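Local coordinates for PhiRv1 phage protein (Mycobacterium tuberculosis, PDB 6LG3) that is a phage-derived bacterial toxin, probably the EST12 that activates a RACK1-NLRP3-gasdermin D pyroptosis and IL-1 beta immune pathway, at residues 2-13 against 61-72. Numbering follows the deposited sequence.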
loop_
_atom_site.group_PDB
_atom_site.type_symbol
_atom_site.label_atom_id
_atom_site.label_comp_id
_atom_site.label_asym_id
_atom_site.label_seq_id
_atom_site.Cartn_x
_atom_site.Cartn_y
_atom_site.Cartn_z
ATOM N N LEU A 2 -10.047 -7.295 0.865
ATOM C CA LEU A 2 -8.808 -7.394 1.623
ATOM C C LEU A 2 -9.096 -7.275 3.113
ATOM O O LEU A 2 -9.942 -6.483 3.532
ATOM C CB LEU A 2 -7.823 -6.307 1.189
ATOM C CG LEU A 2 -7.392 -6.275 -0.277
ATOM C CD1 LEU A 2 -6.405 -5.146 -0.492
ATOM C CD2 LEU A 2 -6.783 -7.604 -0.698
ATOM N N THR A 3 -8.390 -8.073 3.912
ATOM C CA THR A 3 -8.535 -8.037 5.360
ATOM C C THR A 3 -7.772 -6.843 5.942
ATOM O O THR A 3 -6.978 -6.188 5.263
ATOM C CB THR A 3 -8.026 -9.337 5.981
ATOM O OG1 THR A 3 -6.597 -9.363 5.914
ATOM C CG2 THR A 3 -8.569 -10.544 5.230
ATOM N N ASN A 4 -8.014 -6.566 7.231
ATOM C CA ASN A 4 -7.308 -5.468 7.888
ATOM C C ASN A 4 -5.797 -5.692 7.888
ATOM O O ASN A 4 -5.026 -4.753 7.642
ATOM C CB ASN A 4 -7.817 -5.276 9.318
ATOM C CG ASN A 4 -8.996 -4.331 9.391
ATOM O OD1 ASN A 4 -9.170 -3.472 8.526
ATOM N ND2 ASN A 4 -9.807 -4.472 10.435
ATOM N N ASP A 5 -5.356 -6.927 8.157
ATOM C CA ASP A 5 -3.924 -7.211 8.158
ATOM C C ASP A 5 -3.336 -7.104 6.757
ATOM O O ASP A 5 -2.197 -6.648 6.588
ATOM C CB ASP A 5 -3.657 -8.590 8.757
ATOM C CG ASP A 5 -3.879 -8.620 10.249
ATOM O OD1 ASP A 5 -4.259 -9.685 10.776
ATOM O OD2 ASP A 5 -3.655 -7.573 10.898
ATOM N N GLU A 6 -4.094 -7.519 5.743
ATOM C CA GLU A 6 -3.616 -7.370 4.373
ATOM C C GLU A 6 -3.496 -5.900 3.987
ATOM O O GLU A 6 -2.517 -5.506 3.339
ATOM C CB GLU A 6 -4.537 -8.112 3.406
ATOM C CG GLU A 6 -4.335 -9.629 3.418
ATOM C CD GLU A 6 -5.421 -10.371 2.651
ATOM O OE1 GLU A 6 -6.529 -9.816 2.491
ATOM O OE2 GLU A 6 -5.165 -11.507 2.204
ATOM N N ARG A 7 -4.471 -5.072 4.379
ATOM C CA ARG A 7 -4.364 -3.636 4.102
ATOM C C ARG A 7 -3.170 -3.029 4.826
ATOM O O ARG A 7 -2.442 -2.203 4.261
ATOM C CB ARG A 7 -5.653 -2.907 4.501
ATOM C CG ARG A 7 -6.892 -3.321 3.716
ATOM C CD ARG A 7 -8.132 -2.545 4.160
ATOM N NE ARG A 7 -9.360 -3.256 3.809
ATOM C CZ ARG A 7 -10.044 -3.071 2.684
ATOM N NH1 ARG A 7 -9.627 -2.186 1.783
ATOM N NH2 ARG A 7 -11.147 -3.772 2.458
ATOM N N GLN A 8 -2.955 -3.431 6.084
ATOM C CA GLN A 8 -1.815 -2.937 6.845
ATOM C C GLN A 8 -0.498 -3.285 6.156
ATOM O O GLN A 8 0.396 -2.431 6.033
ATOM C CB GLN A 8 -1.871 -3.512 8.262
ATOM C CG GLN A 8 -1.011 -2.802 9.278
ATOM C CD GLN A 8 -1.356 -3.214 10.700
ATOM O OE1 GLN A 8 -2.265 -2.653 11.316
ATOM N NE2 GLN A 8 -0.636 -4.205 11.223
ATOM N N LEU A 9 -0.370 -4.526 5.670
ATOM C CA LEU A 9 0.847 -4.918 4.966
ATOM C C LEU A 9 1.025 -4.121 3.672
ATOM O O LEU A 9 2.140 -3.683 3.349
ATOM C CB LEU A 9 0.821 -6.424 4.697
ATOM C CG LEU A 9 2.028 -7.030 3.988
ATOM C CD1 LEU A 9 3.326 -6.587 4.642
ATOM C CD2 LEU A 9 1.897 -8.552 4.025
ATOM N N MET A 10 -0.060 -3.900 2.925
ATOM C CA MET A 10 0.057 -3.089 1.715
ATOM C C MET A 10 0.509 -1.668 2.045
ATOM O O MET A 10 1.311 -1.079 1.312
ATOM C CB MET A 10 -1.270 -3.071 0.948
ATOM C CG MET A 10 -1.660 -4.432 0.319
ATOM S SD MET A 10 -0.597 -4.885 -1.073
ATOM C CE MET A 10 -1.081 -3.705 -2.350
ATOM N N HIS A 11 0.029 -1.111 3.156
ATOM C CA HIS A 11 0.469 0.227 3.543
ATOM C C HIS A 11 1.953 0.241 3.899
ATOM O O HIS A 11 2.677 1.176 3.526
ATOM C CB HIS A 11 -0.370 0.741 4.711
ATOM C CG HIS A 11 -0.185 2.199 4.992
ATOM N ND1 HIS A 11 -0.930 3.177 4.365
ATOM C CD2 HIS A 11 0.662 2.846 5.826
ATOM C CE1 HIS A 11 -0.552 4.364 4.806
ATOM N NE2 HIS A 11 0.413 4.190 5.692
ATOM N N GLU A 12 2.430 -0.793 4.608
ATOM C CA GLU A 12 3.852 -0.845 4.941
ATOM C C GLU A 12 4.711 -0.945 3.684
ATOM O O GLU A 12 5.735 -0.249 3.560
ATOM C CB GLU A 12 4.121 -2.012 5.893
ATOM C CG GLU A 12 3.365 -1.885 7.214
ATOM C CD GLU A 12 3.518 -3.107 8.117
ATOM O OE1 GLU A 12 2.720 -3.244 9.073
ATOM O OE2 GLU A 12 4.432 -3.927 7.874
ATOM N N LEU A 13 4.294 -1.783 2.725
ATOM C CA LEU A 13 4.992 -1.858 1.443
ATOM C C LEU A 13 4.983 -0.511 0.715
ATOM O O LEU A 13 5.961 -0.156 0.042
ATOM C CB LEU A 13 4.359 -2.933 0.561
ATOM C CG LEU A 13 4.362 -4.374 1.077
ATOM C CD1 LEU A 13 3.630 -5.256 0.080
ATOM C CD2 LEU A 13 5.783 -4.851 1.268
ATOM N N VAL A 61 2.020 0.066 -5.232
ATOM C CA VAL A 61 2.344 -1.296 -4.806
ATOM C C VAL A 61 1.441 -2.275 -5.535
ATOM O O VAL A 61 0.231 -2.058 -5.631
ATOM C CB VAL A 61 2.169 -1.490 -3.281
ATOM C CG1 VAL A 61 2.514 -2.934 -2.859
ATOM C CG2 VAL A 61 2.988 -0.486 -2.498
ATOM N N HIS A 62 2.013 -3.370 -6.026
ATOM C CA HIS A 62 1.188 -4.520 -6.360
ATOM C C HIS A 62 1.825 -5.766 -5.766
ATOM O O HIS A 62 3.053 -5.905 -5.747
ATOM C CB HIS A 62 0.953 -4.669 -7.871
ATOM C CG HIS A 62 2.191 -4.904 -8.672
ATOM N ND1 HIS A 62 2.705 -6.164 -8.890
ATOM C CD2 HIS A 62 2.994 -4.045 -9.345
ATOM C CE1 HIS A 62 3.786 -6.070 -9.644
ATOM N NE2 HIS A 62 3.983 -4.795 -9.934
ATOM N N ALA A 63 0.987 -6.635 -5.217
ATOM C CA ALA A 63 1.464 -7.833 -4.541
ATOM C C ALA A 63 0.582 -9.011 -4.927
ATOM O O ALA A 63 -0.638 -8.880 -4.993
ATOM C CB ALA A 63 1.461 -7.657 -3.018
ATOM N N ASP A 64 1.206 -10.155 -5.181
ATOM C CA ASP A 64 0.451 -11.377 -5.403
ATOM C C ASP A 64 -0.476 -11.644 -4.222
ATOM O O ASP A 64 -0.088 -11.474 -3.067
ATOM C CB ASP A 64 1.425 -12.539 -5.576
ATOM C CG ASP A 64 0.726 -13.861 -5.668
ATOM O OD1 ASP A 64 0.760 -14.593 -4.673
ATOM O OD2 ASP A 64 0.164 -14.150 -6.740
ATOM N N ARG A 65 -1.718 -12.059 -4.510
ATOM C CA ARG A 65 -2.706 -12.216 -3.437
ATOM C C ARG A 65 -2.368 -13.382 -2.507
ATOM O O ARG A 65 -2.611 -13.299 -1.299
ATOM C CB ARG A 65 -4.113 -12.411 -4.014
ATOM C CG ARG A 65 -4.737 -11.163 -4.640
ATOM C CD ARG A 65 -5.258 -10.161 -3.611
ATOM N NE ARG A 65 -6.234 -10.725 -2.680
ATOM C CZ ARG A 65 -7.552 -10.563 -2.774
ATOM N NH1 ARG A 65 -8.074 -9.877 -3.784
ATOM N NH2 ARG A 65 -8.354 -11.105 -1.868
ATOM N N ASP A 66 -1.862 -14.495 -3.046
ATOM C CA ASP A 66 -1.443 -15.605 -2.187
ATOM C C ASP A 66 -0.277 -15.197 -1.296
ATOM O O ASP A 66 -0.260 -15.502 -0.096
ATOM C CB ASP A 66 -1.066 -16.827 -3.028
ATOM C CG ASP A 66 -2.266 -17.464 -3.701
ATOM O OD1 ASP A 66 -2.106 -18.018 -4.806
ATOM O OD2 ASP A 66 -3.373 -17.405 -3.122
ATOM N N TRP A 67 0.720 -14.518 -1.869
ATOM C CA TRP A 67 1.835 -14.027 -1.062
ATOM C C TRP A 67 1.348 -13.067 0.020
ATOM O O TRP A 67 1.786 -13.145 1.179
ATOM C CB TRP A 67 2.870 -13.356 -1.974
ATOM C CG TRP A 67 4.063 -12.784 -1.255
ATOM C CD1 TRP A 67 5.264 -13.389 -1.058
ATOM C CD2 TRP A 67 4.159 -11.488 -0.646
ATOM N NE1 TRP A 67 6.107 -12.554 -0.358
ATOM C CE2 TRP A 67 5.448 -11.380 -0.096
ATOM C CE3 TRP A 67 3.276 -10.411 -0.513
ATOM C CZ2 TRP A 67 5.880 -10.239 0.579
ATOM C CZ3 TRP A 67 3.708 -9.272 0.160
ATOM C CH2 TRP A 67 4.994 -9.198 0.695
ATOM N N LEU A 68 0.437 -12.153 -0.335
ATOM C CA LEU A 68 -0.059 -11.179 0.632
ATOM C C LEU A 68 -0.858 -11.857 1.739
ATOM O O LEU A 68 -0.731 -11.503 2.917
ATOM C CB LEU A 68 -0.924 -10.131 -0.073
ATOM C CG LEU A 68 -1.402 -8.952 0.775
ATOM C CD1 LEU A 68 -0.245 -8.052 1.122
ATOM C CD2 LEU A 68 -2.483 -8.169 0.045
ATOM N N ALA A 69 -1.693 -12.832 1.380
ATOM C CA ALA A 69 -2.453 -13.560 2.389
ATOM C C ALA A 69 -1.525 -14.321 3.331
ATOM O O ALA A 69 -1.716 -14.301 4.555
ATOM C CB ALA A 69 -3.449 -14.508 1.715
ATOM N N PHE A 70 -0.503 -14.988 2.784
ATOM C CA PHE A 70 0.426 -15.721 3.643
ATOM C C PHE A 70 1.159 -14.778 4.594
ATOM O O PHE A 70 1.163 -14.988 5.810
ATOM C CB PHE A 70 1.422 -16.517 2.801
ATOM C CG PHE A 70 2.393 -17.312 3.619
ATOM C CD1 PHE A 70 1.996 -18.502 4.208
ATOM C CD2 PHE A 70 3.697 -16.877 3.800
ATOM C CE1 PHE A 70 2.880 -19.250 4.968
ATOM C CE2 PHE A 70 4.590 -17.622 4.561
ATOM C CZ PHE A 70 4.176 -18.808 5.142
ATOM N N HIS A 71 1.774 -13.722 4.064
ATOM C CA HIS A 71 2.543 -12.848 4.943
ATOM C C HIS A 71 1.670 -12.038 5.894
ATOM O O HIS A 71 2.157 -11.629 6.954
ATOM C CB HIS A 71 3.445 -11.929 4.118
ATOM C CG HIS A 71 4.658 -12.629 3.596
ATOM N ND1 HIS A 71 4.599 -13.561 2.581
ATOM C CD2 HIS A 71 5.954 -12.578 3.985
ATOM C CE1 HIS A 71 5.812 -14.032 2.348
ATOM N NE2 HIS A 71 6.651 -13.450 3.185
ATOM N N ALA A 72 0.397 -11.816 5.566
ATOM C CA ALA A 72 -0.466 -11.102 6.500
ATOM C C ALA A 72 -1.005 -12.016 7.595
ATOM O O ALA A 72 -1.265 -11.548 8.708
ATOM C CB ALA A 72 -1.626 -10.433 5.758
HETATM O O HOH W 1 -4.908 -11.821 -0.354
HETATM O O HOH W 2 -8.370 -11.266 0.810
#
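A capping box at the start of helix 4-13 meets helix 65-72 here, its glutamate, Glu6, lying with CG 3.7 Å from Ala72 CB and OE2 against Ala69. The box is reciprocal: Glu6 N donates to Thr3 OG1, while Thr3 N returns a nearly straight bond (172°) to Glu6 OE1 at 2.9 Å. Beyond the box, the same carboxylate reaches Arg65 through water. One water donates to Glu6 OE2 and to Arg65 O and accepts from Arg65 NE, lying in the guanidinium plane at its edge; a second links OE1 to NH2, weakly at the arginine end. Glu6 OE1 and Arg65 NH2 stay 4.9 Å apart, so the opposite charges probably attract without direct contact. Leu2 CD2 sits over the centre of one face of the Arg65 guanidinium, 3.7 Å above it.

The apolar half centres on Leu68, whose two methyls divide the work. Leu68 CD1 meets Leu9 CD2 at 3.6 Å, the two side chains running antiparallel alongside one another, and Leu68 CD2 touches both Glu6 CB and Met10 CG. Leu9 is a knob in the hole formed by Trp67, Leu68, His71 and Ala72. The Met10 chain folds back at chi2 and chi3, both near -70°, which carries CE to within 3.7 Å of Val61 CG1 and sets SD near Ala63 CB. Leu13 CD1 approaches Trp67 CZ3 obliquely.

Helix 4-13 thus packs on both sides of the strand-helix junction, crossing helix 65-72 at 105°. Strand 58-64 is an outer strand of the antiparallel sheet, paired with strand 50-55, where Ala51 touches Met10, Arg65 and Leu68; Met10 also reaches Leu44 on strand 42-46.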